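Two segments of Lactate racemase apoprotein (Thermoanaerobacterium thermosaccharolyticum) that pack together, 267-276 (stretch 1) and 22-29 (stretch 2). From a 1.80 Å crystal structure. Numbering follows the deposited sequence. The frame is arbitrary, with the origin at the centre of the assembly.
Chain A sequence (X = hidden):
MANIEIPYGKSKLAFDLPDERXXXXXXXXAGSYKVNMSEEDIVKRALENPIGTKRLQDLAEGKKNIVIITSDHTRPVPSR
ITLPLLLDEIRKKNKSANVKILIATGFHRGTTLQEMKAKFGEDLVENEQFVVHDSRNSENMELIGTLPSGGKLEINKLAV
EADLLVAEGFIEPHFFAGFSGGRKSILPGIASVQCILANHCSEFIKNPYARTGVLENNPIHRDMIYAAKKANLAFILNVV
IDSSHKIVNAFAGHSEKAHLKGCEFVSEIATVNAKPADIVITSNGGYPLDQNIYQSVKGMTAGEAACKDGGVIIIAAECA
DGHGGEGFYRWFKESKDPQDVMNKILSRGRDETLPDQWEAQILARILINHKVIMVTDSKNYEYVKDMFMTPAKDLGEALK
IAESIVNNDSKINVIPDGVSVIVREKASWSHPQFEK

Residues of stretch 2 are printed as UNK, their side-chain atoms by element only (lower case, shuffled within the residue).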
ATOM      1  N   SER A 267     -22.743  23.468  14.909  1.00 14.93           N
ATOM      2  CA  SER A 267     -24.046  24.160  14.945  1.00 17.38           C
ATOM      3  C   SER A 267     -23.899  25.716  14.873  1.00 18.95           C
ATOM      4  O   SER A 267     -24.688  26.426  14.173  1.00 19.33           O
ATOM      5  CB  SER A 267     -24.805  23.784  16.229  1.00 18.67           C
ATOM      6  OG  SER A 267     -26.104  24.290  16.128  1.00 24.84           O
ATOM      7  N   GLU A 268     -22.926  26.261  15.623  1.00 19.81           N
ATOM      8  CA  GLU A 268     -22.724  27.730  15.594  1.00 21.93           C
ATOM      9  C   GLU A 268     -22.373  28.216  14.175  1.00 21.10           C
ATOM     10  O   GLU A 268     -22.910  29.193  13.744  1.00 22.08           O
ATOM     11  CB  GLU A 268     -21.653  28.207  16.598  1.00 22.55           C
ATOM     12  CG  GLU A 268     -21.934  27.860  18.032  1.00 28.25           C
ATOM     13  CD  GLU A 268     -20.945  28.517  19.042  1.00 37.34           C
ATOM     14  OE1 GLU A 268     -20.343  29.602  18.727  1.00 40.06           O
ATOM     15  OE2 GLU A 268     -20.783  27.931  20.156  1.00 38.45           O
ATOM     16  N   ILE A 269     -21.542  27.473  13.423  1.00 20.28           N
ATOM     17  CA  ILE A 269     -21.087  27.862  12.084  1.00 21.75           C
ATOM     18  C   ILE A 269     -22.142  27.589  11.026  1.00 20.54           C
ATOM     19  O   ILE A 269     -22.347  28.419  10.097  1.00 23.72           O
ATOM     20  CB  ILE A 269     -19.851  27.063  11.617  1.00 22.70           C
ATOM     21  CG1 ILE A 269     -18.664  27.186  12.560  1.00 26.56           C
ATOM     22  CG2 ILE A 269     -19.380  27.517  10.198  1.00 26.89           C
ATOM     23  CD1 ILE A 269     -18.680  28.325  13.484  1.00 28.45           C
ATOM     24  N   ALA A 270     -22.808  26.440  11.142  1.00 17.73           N
ATOM     25  CA  ALA A 270     -23.681  25.967  10.052  1.00 17.63           C
ATOM     26  C   ALA A 270     -25.141  26.373  10.182  1.00 16.30           C
ATOM     27  O   ALA A 270     -25.872  26.283   9.203  1.00 18.30           O
ATOM     28  CB  ALA A 270     -23.558  24.470   9.940  1.00 17.34           C
ATOM     29  N   THR A 271     -25.606  26.804  11.362  1.00 17.18           N
ATOM     30  CA  THR A 271     -27.047  27.072  11.545  1.00 16.68           C
ATOM     31  C   THR A 271     -27.459  28.340  10.825  1.00 17.30           C
ATOM     32  O   THR A 271     -26.800  29.343  10.957  1.00 18.07           O
ATOM     33  CB  THR A 271     -27.471  27.093  13.009  1.00 17.28           C
ATOM     34  OG1 THR A 271     -27.122  25.824  13.579  1.00 17.70           O
ATOM     35  CG2 THR A 271     -29.005  27.327  13.167  1.00 18.35           C
ATOM     36  N   VAL A 272     -28.525  28.286  10.044  1.00 15.89           N
ATOM     37  CA  VAL A 272     -29.104  29.494   9.444  1.00 17.03           C
ATOM     38  C   VAL A 272     -30.569  29.555   9.816  1.00 18.11           C
ATOM     39  O   VAL A 272     -31.228  28.521   9.975  1.00 17.80           O
ATOM     40  CB  VAL A 272     -28.919  29.503   7.926  1.00 16.17           C
ATOM     41  CG1 VAL A 272     -27.431  29.495   7.590  1.00 18.68           C
ATOM     42  CG2 VAL A 272     -29.694  28.298   7.276  1.00 14.38           C
ATOM     43  N   ASN A 273     -31.081  30.768   9.999  1.00 19.16           N
ATOM     44  CA  ASN A 273     -32.436  30.976  10.456  1.00 19.77           C
ATOM     45  C   ASN A 273     -33.301  31.399   9.285  1.00 20.52           C
ATOM     46  O   ASN A 273     -33.021  32.439   8.650  1.00 21.84           O
ATOM     47  CB  ASN A 273     -32.432  32.044  11.579  1.00 21.84           C
ATOM     48  CG  ASN A 273     -31.539  31.655  12.762  1.00 24.20           C
ATOM     49  OD1 ASN A 273     -30.522  32.309  13.050  1.00 34.14           O
ATOM     50  ND2 ASN A 273     -31.910  30.599  13.443  1.00 20.81           N
ATOM     51  N   ALA A 274     -34.315  30.607   8.955  1.00 18.45           N
ATOM     52  CA  ALA A 274     -35.155  30.855   7.785  1.00 19.71           C
ATOM     53  C   ALA A 274     -36.597  31.267   8.124  1.00 20.01           C
ATOM     54  O   ALA A 274     -37.256  30.614   8.911  1.00 20.30           O
ATOM     55  CB  ALA A 274     -35.193  29.551   6.904  1.00 20.50           C
ATOM     56  N   LYS A 275     -37.092  32.349   7.532  1.00 19.93           N
ATOM     57  CA  LYS A 275     -38.519  32.635   7.468  1.00 19.84           C
ATOM     58  C   LYS A 275     -39.076  31.872   6.267  1.00 19.54           C
ATOM     59  O   LYS A 275     -38.706  32.147   5.105  1.00 19.93           O
ATOM     60  CB  LYS A 275     -38.809  34.141   7.323  1.00 19.69           C
ATOM     61  CG  LYS A 275     -40.232  34.404   6.779  1.00 24.09           C
ATOM     62  CD  LYS A 275     -40.751  35.863   7.035  1.00 30.59           C
ATOM     63  CE  LYS A 275     -42.247  35.985   6.593  1.00 34.15           C
ATOM     64  NZ  LYS A 275     -42.703  37.406   6.546  1.00 38.00           N
ATOM     65  N   PRO A 276     -39.982  30.923   6.508  1.00 19.49           N
ATOM     66  CA  PRO A 276     -40.295  30.121   5.325  1.00 19.37           C
ATOM     67  C   PRO A 276     -40.919  30.915   4.160  1.00 20.32           C
ATOM     68  O   PRO A 276     -41.701  31.883   4.360  1.00 18.17           O
ATOM     69  CB  PRO A 276     -41.199  29.009   5.848  1.00 20.44           C
ATOM     70  CG  PRO A 276     -41.096  29.058   7.391  1.00 21.14           C
ATOM     71  CD  PRO A 276     -40.703  30.486   7.722  1.00 20.55           C
ATOM     72  N   UNK A  22     -36.049  38.654  -2.821  1.00 19.62           N
ATOM     73  CA  UNK A  22     -35.276  37.848  -1.886  1.00 18.64           C
ATOM     74  C   UNK A  22     -35.753  38.014  -0.474  1.00 18.35           C
ATOM     75  O   UNK A  22     -35.776  39.134   0.065  1.00 19.22           O
ATOM     76  c   UNK A  22     -31.813  38.307  -3.586  1.00 19.40           C
ATOM     77  c   UNK A  22     -33.776  38.177  -1.961  1.00 17.91           C
ATOM     78  c   UNK A  22     -32.953  37.371  -0.889  1.00 18.52           C
ATOM     79  c   UNK A  22     -33.242  37.870  -3.359  1.00 16.82           C
ATOM     80  N   UNK A  23     -36.124  36.908   0.147  1.00 16.53           N
ATOM     81  CA  UNK A  23     -36.422  36.916   1.534  1.00 15.81           C
ATOM     82  C   UNK A  23     -35.098  37.115   2.231  1.00 15.39           C
ATOM     83  O   UNK A  23     -34.800  38.201   2.801  1.00 14.77           O
ATOM     84  n   UNK A  23     -38.647  37.629   4.431  1.00 18.98           N
ATOM     85  c   UNK A  23     -38.848  36.610   3.565  1.00 18.89           C
ATOM     86  o   UNK A  23     -39.902  36.457   2.957  1.00 20.58           O
ATOM     87  c   UNK A  23     -37.164  35.634   1.961  1.00 13.77           C
ATOM     88  c   UNK A  23     -37.702  35.669   3.369  1.00 16.59           C
ATOM     89  N   UNK A  24     -34.267  36.091   2.173  1.00 15.38           N
ATOM     90  CA  UNK A  24     -32.979  36.105   2.792  1.00 15.18           C
ATOM     91  C   UNK A  24     -32.034  35.232   1.950  1.00 16.03           C
ATOM     92  O   UNK A  24     -32.486  34.365   1.188  1.00 14.83           O
ATOM     93  N   UNK A  25     -30.743  35.463   2.114  1.00 15.01           N
ATOM     94  CA  UNK A  25     -29.710  34.629   1.473  1.00 15.43           C
ATOM     95  C   UNK A  25     -29.041  33.961   2.633  1.00 17.05           C
ATOM     96  O   UNK A  25     -28.373  34.607   3.453  1.00 16.95           O
ATOM     97  c   UNK A  25     -29.383  36.148  -0.545  1.00 14.96           C
ATOM     98  c   UNK A  25     -28.361  36.995  -1.483  1.00 17.02           C
ATOM     99  c   UNK A  25     -27.590  34.508   0.114  1.00 15.04           C
ATOM    100  c   UNK A  25     -28.702  35.422   0.621  1.00 16.27           C
ATOM    101  N   UNK A  26     -29.269  32.666   2.786  1.00 17.30           N
ATOM    102  CA  UNK A  26     -28.883  32.005   4.048  1.00 17.75           C
ATOM    103  C   UNK A  26     -27.611  31.209   3.826  1.00 19.61           C
ATOM    104  O   UNK A  26     -27.626  30.233   3.091  1.00 16.39           O
ATOM    105  c   UNK A  26     -29.982  31.066   4.478  1.00 17.78           C
ATOM    106  c   UNK A  26     -32.375  30.630   4.918  1.00 17.31           C
ATOM    107  c   UNK A  26     -31.369  31.681   4.508  1.00 17.12           C
ATOM    108  c   UNK A  26     -31.338  32.889   5.557  1.00 19.37           C
ATOM    109  N   UNK A  27     -26.534  31.644   4.486  1.00 19.76           N
ATOM    110  CA  UNK A  27     -25.235  31.040   4.343  1.00 23.52           C
ATOM    111  C   UNK A  27     -24.685  30.734   5.692  1.00 24.71           C
ATOM    112  O   UNK A  27     -24.835  31.500   6.639  1.00 25.85           O
ATOM    113  n   UNK A  27     -23.922  34.704  -1.607  1.00 46.00           N
ATOM    114  n   UNK A  27     -22.938  32.717  -0.932  1.00 45.82           N
ATOM    115  c   UNK A  27     -24.211  31.973   3.682  1.00 24.23           C
ATOM    116  n   UNK A  27     -23.778  34.202   0.644  1.00 40.64           N
ATOM    117  c   UNK A  27     -23.410  33.382   1.798  1.00 34.81           C
ATOM    118  c   UNK A  27     -24.545  32.441   2.276  1.00 28.63           C
ATOM    119  c   UNK A  27     -23.551  33.868  -0.626  1.00 44.53           C
ATOM    120  N   UNK A  28     -24.031  29.604   5.728  1.00 26.19           N
ATOM    121  CA  UNK A  28     -23.185  29.208   6.799  1.00 27.54           C
ATOM    122  C   UNK A  28     -22.080  30.253   7.010  1.00 29.39           C
ATOM    123  O   UNK A  28     -21.633  30.920   6.051  1.00 28.85           O
ATOM    124  o   UNK A  28     -21.433  27.572   7.141  1.00 30.83           O
ATOM    125  c   UNK A  28     -22.569  27.873   6.397  1.00 27.08           C
ATOM    126  N   UNK A  29     -21.623  30.348   8.250  1.00 30.71           N
ATOM    127  CA  UNK A  29     -20.484  31.207   8.596  1.00 32.67           C
ATOM    128  C   UNK A  29     -19.268  30.753   7.802  1.00 32.52           C
ATOM    129  O   UNK A  29     -19.003  29.555   7.674  1.00 33.65           O
ATOM    130  c   UNK A  29     -20.229  32.528  10.845  1.00 37.12           C
ATOM    131  c   UNK A  29     -20.487  32.393  12.370  1.00 39.11           C
ATOM    132  c   UNK A  29     -20.195  31.165  10.116  1.00 32.25           C
ATOM    133  n   UNK A  29     -18.184  32.648  13.532  1.00 43.87           N
ATOM    134  c   UNK A  29     -19.319  31.706  13.158  1.00 41.68           C
TER
HETATM  135  O   HOH W   1     -42.112  34.314   3.056  1.00 32.23           O

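Position 22 carries four side-chain carbons, forked at the first, with one arm two carbons long. They touch nothing on stretch 1. This branching at CB is that of isoleucine, Ile22.

Position 23 has three carbons, the third bearing one oxygen and one nitrogen. That is a terminal amide on a two-carbon stem. Its CA-to-CB bond points toward stretch 1, and the amide nitrogen lies 3.8 Å from CD of Lys275. The residue is Gln23. Water 1 lies 3.1 Å from OE1 of Gln23 and 2.8 Å from O of Pro276.

Position 24 has no side-chain atoms, so it is Gly24. It makes no contact with stretch 1.

Position 25 again shows four carbons forked at the first, one arm two carbons long. The side chain is out of reach of stretch 1. It is Ile25.

Position 26 also has four carbons, but the fork is at the second. Its CA-to-CB bond points toward stretch 1, where its carbons meet Val272 and Ala274. This is Leu26. Its CB is 3.9 Å from CB of Val272, and its CD1 is 3.6 Å from CB of Ala274. Leu26 CD2 also comes within 3.5 Å of O of Asn273.

Position 27 has three carbons, a nitrogen, then a carbon carrying two more nitrogens, a guanidinium group. CA-to-CB points away from stretch 1, and the contact is made by the backbone: O of residue 27 lies 3.4 Å from CG1 of Val272. The residue is Arg27.

Position 28 has one carbon and one oxygen. The oxygen is 3.2 Å from O of Ile269. This is Ser28. Its OG proton could go to O of Ile269 or to O of residue 29, also 3.2 Å from OG; the choice is open.

Position 29 has four carbons in a row ending in nitrogen. CA-to-CB points toward stretch 1, but the end of the chain leads away. On the way, the carbon next to the nitrogen lies 3.5 Å from CD1 of Ile269. It is Lys29.

The two segments run in nearly opposite directions, 176° apart, and bury 514 Å² in total. The firmest polar tie is the hydrogen bond from N of Lys29 to O of Ile269, 2.8 Å long with an angle of 157°. It anchors the end of stretch 2 to the helical part of stretch 1. Farther along, Leu26 packs against Val272 and Ala274 on the strand, an apolar contact.

Stretch 2 22-29: IQGILRSK
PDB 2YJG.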